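Long-range contact in 3,4-dihydroxybenzoate decarboxylase (Enterobacter cloacae, PDB 5NY5), which probably catalyses the reversible, prenylated-FMN-dependent decarboxylation of 3,4-dihydroxybenzoate to catechol as a member of the UbiD family: residues I23-P28 with P56-N61. Residues are numbered along the deposited sequence; the frame is centred on the assembly and turned at random.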
ATOM      1  N   ILE A  23     -32.949 -36.433  20.717  1.00 53.04           N
ATOM      2  CA  ILE A  23     -33.731 -37.469  20.057  1.00 53.71           C
ATOM      3  C   ILE A  23     -32.992 -38.791  20.199  1.00 53.55           C
ATOM      4  O   ILE A  23     -31.802 -38.837  20.512  1.00 52.80           O
ATOM      5  CB  ILE A  23     -33.986 -37.176  18.560  1.00 53.53           C
ATOM      6  CG1 ILE A  23     -32.678 -37.246  17.773  1.00 52.47           C
ATOM      7  CG2 ILE A  23     -34.666 -35.829  18.372  1.00 53.79           C
ATOM      8  CD1 ILE A  23     -32.870 -37.203  16.276  1.00 52.50           C
ATOM      9  N   GLU A  24     -33.722 -39.876  19.966  1.00 54.45           N
ATOM     10  CA  GLU A  24     -33.148 -41.207  19.884  1.00 54.57           C
ATOM     11  C   GLU A  24     -33.612 -41.860  18.592  1.00 55.03           C
ATOM     12  O   GLU A  24     -34.600 -41.446  17.984  1.00 55.51           O
ATOM     13  CB  GLU A  24     -33.546 -42.085  21.076  1.00 55.58           C
ATOM     14  CG  GLU A  24     -33.054 -41.595  22.418  1.00 59.68           C
ATOM     15  CD  GLU A  24     -33.429 -42.534  23.549  1.00 61.09           C
ATOM     16  OE1 GLU A  24     -34.121 -43.538  23.282  1.00 57.56           O
ATOM     17  OE2 GLU A  24     -33.031 -42.271  24.704  1.00 59.64           O
ATOM     18  N   THR A  25     -32.886 -42.892  18.178  1.00 55.02           N
ATOM     19  CA  THR A  25     -33.282 -43.686  17.026  1.00 55.72           C
ATOM     20  C   THR A  25     -32.961 -45.147  17.289  1.00 56.49           C
ATOM     21  O   THR A  25     -31.920 -45.470  17.865  1.00 56.08           O
ATOM     22  CB  THR A  25     -32.586 -43.223  15.740  1.00 54.98           C
ATOM     23  OG1 THR A  25     -32.923 -44.115  14.669  1.00 55.87           O
ATOM     24  CG2 THR A  25     -31.078 -43.200  15.918  1.00 54.06           C
ATOM     25  N   ASP A  26     -33.872 -46.023  16.881  1.00 57.78           N
ATOM     26  CA  ASP A  26     -33.644 -47.457  16.930  1.00 58.78           C
ATOM     27  C   ASP A  26     -33.265 -48.023  15.573  1.00 59.08           C
ATOM     28  O   ASP A  26     -33.069 -49.236  15.454  1.00 60.10           O
ATOM     29  CB  ASP A  26     -34.884 -48.173  17.469  1.00 61.18           C
ATOM     30  CG  ASP A  26     -35.320 -47.640  18.816  1.00 71.96           C
ATOM     31  OD1 ASP A  26     -34.585 -47.846  19.803  1.00 60.06           O
ATOM     32  OD2 ASP A  26     -36.400 -47.018  18.889  1.00 76.61           O
ATOM     33  N   HIS A  27     -33.160 -47.182  14.557  1.00 58.39           N
ATOM     34  CA  HIS A  27     -32.723 -47.646  13.251  1.00 58.77           C
ATOM     35  C   HIS A  27     -31.255 -48.043  13.326  1.00 58.30           C
ATOM     36  O   HIS A  27     -30.441 -47.284  13.863  1.00 57.09           O
ATOM     37  CB  HIS A  27     -32.931 -46.560  12.202  1.00 58.22           C
ATOM     38  CG  HIS A  27     -33.000 -47.080  10.801  1.00 59.15           C
ATOM     39  ND1 HIS A  27     -32.012 -46.845   9.870  1.00 58.76           N
ATOM     40  CD2 HIS A  27     -33.939 -47.826  10.174  1.00 60.62           C
ATOM     41  CE1 HIS A  27     -32.340 -47.423   8.729  1.00 59.96           C
ATOM     42  NE2 HIS A  27     -33.505 -48.026   8.886  1.00 61.09           N
ATOM     43  N   PRO A  28     -30.883 -49.221  12.832  1.00 59.38           N
ATOM     44  CA  PRO A  28     -29.480 -49.642  12.916  1.00 59.18           C
ATOM     45  C   PRO A  28     -28.580 -48.681  12.159  1.00 58.14           C
ATOM     46  O   PRO A  28     -28.929 -48.191  11.084  1.00 58.18           O
ATOM     47  CB  PRO A  28     -29.486 -51.033  12.272  1.00 60.88           C
ATOM     48  CG  PRO A  28     -30.902 -51.482  12.334  1.00 61.94           C
ATOM     49  CD  PRO A  28     -31.733 -50.247  12.210  1.00 61.04           C
ATOM     50  N   PRO A  56     -30.742 -31.295  17.543  1.00 50.65           N
ATOM     51  CA  PRO A  56     -30.746 -32.052  18.792  1.00 50.78           C
ATOM     52  C   PRO A  56     -29.477 -32.866  18.942  1.00 51.40           C
ATOM     53  O   PRO A  56     -28.837 -33.260  17.965  1.00 49.62           O
ATOM     54  CB  PRO A  56     -31.968 -32.963  18.638  1.00 51.53           C
ATOM     55  CG  PRO A  56     -32.020 -33.220  17.176  1.00 51.38           C
ATOM     56  CD  PRO A  56     -31.569 -31.940  16.509  1.00 51.05           C
ATOM     57  N   ALA A  57     -29.104 -33.102  20.192  1.00 50.09           N
ATOM     58  CA  ALA A  57     -28.158 -34.168  20.459  1.00 49.73           C
ATOM     59  C   ALA A  57     -28.826 -35.497  20.138  1.00 50.15           C
ATOM     60  O   ALA A  57     -30.050 -35.628  20.199  1.00 50.84           O
ATOM     61  CB  ALA A  57     -27.692 -34.125  21.910  1.00 49.89           C
HETATM   62  N   MSE A  58     -28.021 -36.484  19.773  1.00 49.89           N
HETATM   63  CA  MSE A  58     -28.595 -37.705  19.233  1.00 50.39           C
HETATM   64  C   MSE A  58     -28.039 -38.973  19.859  1.00 50.64           C
HETATM   65  O   MSE A  58     -26.831 -39.129  20.013  1.00 50.25           O
HETATM   66  CB  MSE A  58     -28.386 -37.746  17.723  1.00 50.18           C
HETATM   67  CG  MSE A  58     -29.230 -38.773  17.007  1.00 56.84           C
HETATM   68 SE   MSE A  58     -29.317 -38.386  15.106  1.00 55.66          SE
HETATM   69  CE  MSE A  58     -30.478 -39.848  14.552  1.00 52.09           C
HETATM   70  N   MSE A  59     -28.946 -39.877  20.213  1.00 51.47           N
HETATM   71  CA  MSE A  59     -28.582 -41.178  20.748  1.00 51.98           C
HETATM   72  C   MSE A  59     -28.909 -42.271  19.742  1.00 52.53           C
HETATM   73  O   MSE A  59     -30.055 -42.423  19.328  1.00 53.14           O
HETATM   74  CB  MSE A  59     -29.314 -41.445  22.063  1.00 52.77           C
HETATM   75  CG  MSE A  59     -29.001 -42.795  22.681  1.00 53.50           C
HETATM   76 SE   MSE A  59     -27.298 -42.812  23.623  1.00 53.02          SE
HETATM   77  CE  MSE A  59     -27.792 -41.643  25.098  1.00 53.18           C
ATOM     78  N   PHE A  60     -27.897 -43.033  19.349  1.00 52.50           N
ATOM     79  CA  PHE A  60     -28.072 -44.154  18.432  1.00 53.23           C
ATOM     80  C   PHE A  60     -28.117 -45.427  19.269  1.00 54.19           C
ATOM     81  O   PHE A  60     -27.081 -45.925  19.714  1.00 54.23           O
ATOM     82  CB  PHE A  60     -26.951 -44.187  17.399  1.00 52.86           C
ATOM     83  CG  PHE A  60     -26.985 -43.037  16.432  1.00 52.17           C
ATOM     84  CD1 PHE A  60     -27.519 -43.197  15.164  1.00 52.59           C
ATOM     85  CD2 PHE A  60     -26.492 -41.792  16.793  1.00 51.26           C
ATOM     86  CE1 PHE A  60     -27.554 -42.142  14.272  1.00 52.11           C
ATOM     87  CE2 PHE A  60     -26.524 -40.732  15.904  1.00 50.78           C
ATOM     88  CZ  PHE A  60     -27.054 -40.909  14.641  1.00 51.20           C
ATOM     89  N   ASN A  61     -29.328 -45.946  19.487  1.00 55.13           N
ATOM     90  CA  ASN A  61     -29.526 -47.107  20.348  1.00 56.26           C
ATOM     91  C   ASN A  61     -29.215 -48.426  19.653  1.00 57.18           C
ATOM     92  O   ASN A  61     -28.990 -49.430  20.337  1.00 58.09           O
ATOM     93  CB  ASN A  61     -30.965 -47.138  20.869  1.00 57.15           C
ATOM     94  CG  ASN A  61     -31.218 -46.106  21.947  1.00 56.73           C
ATOM     95  OD1 ASN A  61     -30.345 -45.822  22.767  1.00 56.22           O
ATOM     96  ND2 ASN A  61     -32.419 -45.540  21.956  1.00 57.11           N
TER
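The amide nitrogen ND2 of N61 donates to carboxylate oxygen OE1 of E24 over 2.9 Å. The oxygen lies in the plane of the N61 amide, but the nitrogen meets it from above the carboxylate, whose plane stands at 90° to the amide. The other carboxylate oxygen of E24, OE2, is hydrogen-bonded to the hydroxyl of Y22, so both carboxylate oxygens have a partner, which should limit the group's rotation. On the same face of the sheet, CG of E24 rests against CB of M59 at 3.8 Å, the two side chains running side by side; the selenomethionine chain of M59 then bends at its next two torsions and packs on R70 and L72. OD1 of D26 also lies near N61, 3.8 Å from ND2, too long for a bond. Strands 22-25 and 57-60 run parallel here, linked through helix 34-42 as a beta-alpha-beta unit of the N-terminal UbiD domain; within the chain 22-25 is an edge strand, and 57-60 continues the sheet to 70-73. A57 O takes the N-H of I23, I23 O that of M59, M59 O that of T25, and T25 O that of N61. On the helix side of the sheet, I23 lays CG2 on the ring of P56, 3.9 Å from its CG, and CG1 on CG of M58. The selenomethionine chain of M58, CG anti to the backbone N (chi1 -165°) and extended beyond it, carries CE to 3.7 Å from CG2 of T25. CG2 of T25 also approaches CD1 of F60 obliquely at 3.6 Å, while OG1 of T25 accepts the N-H of H27 in an ST turn. W486 of a neighbouring subunit packs on T25 and M58 and meets the H27 ring edge-to-face.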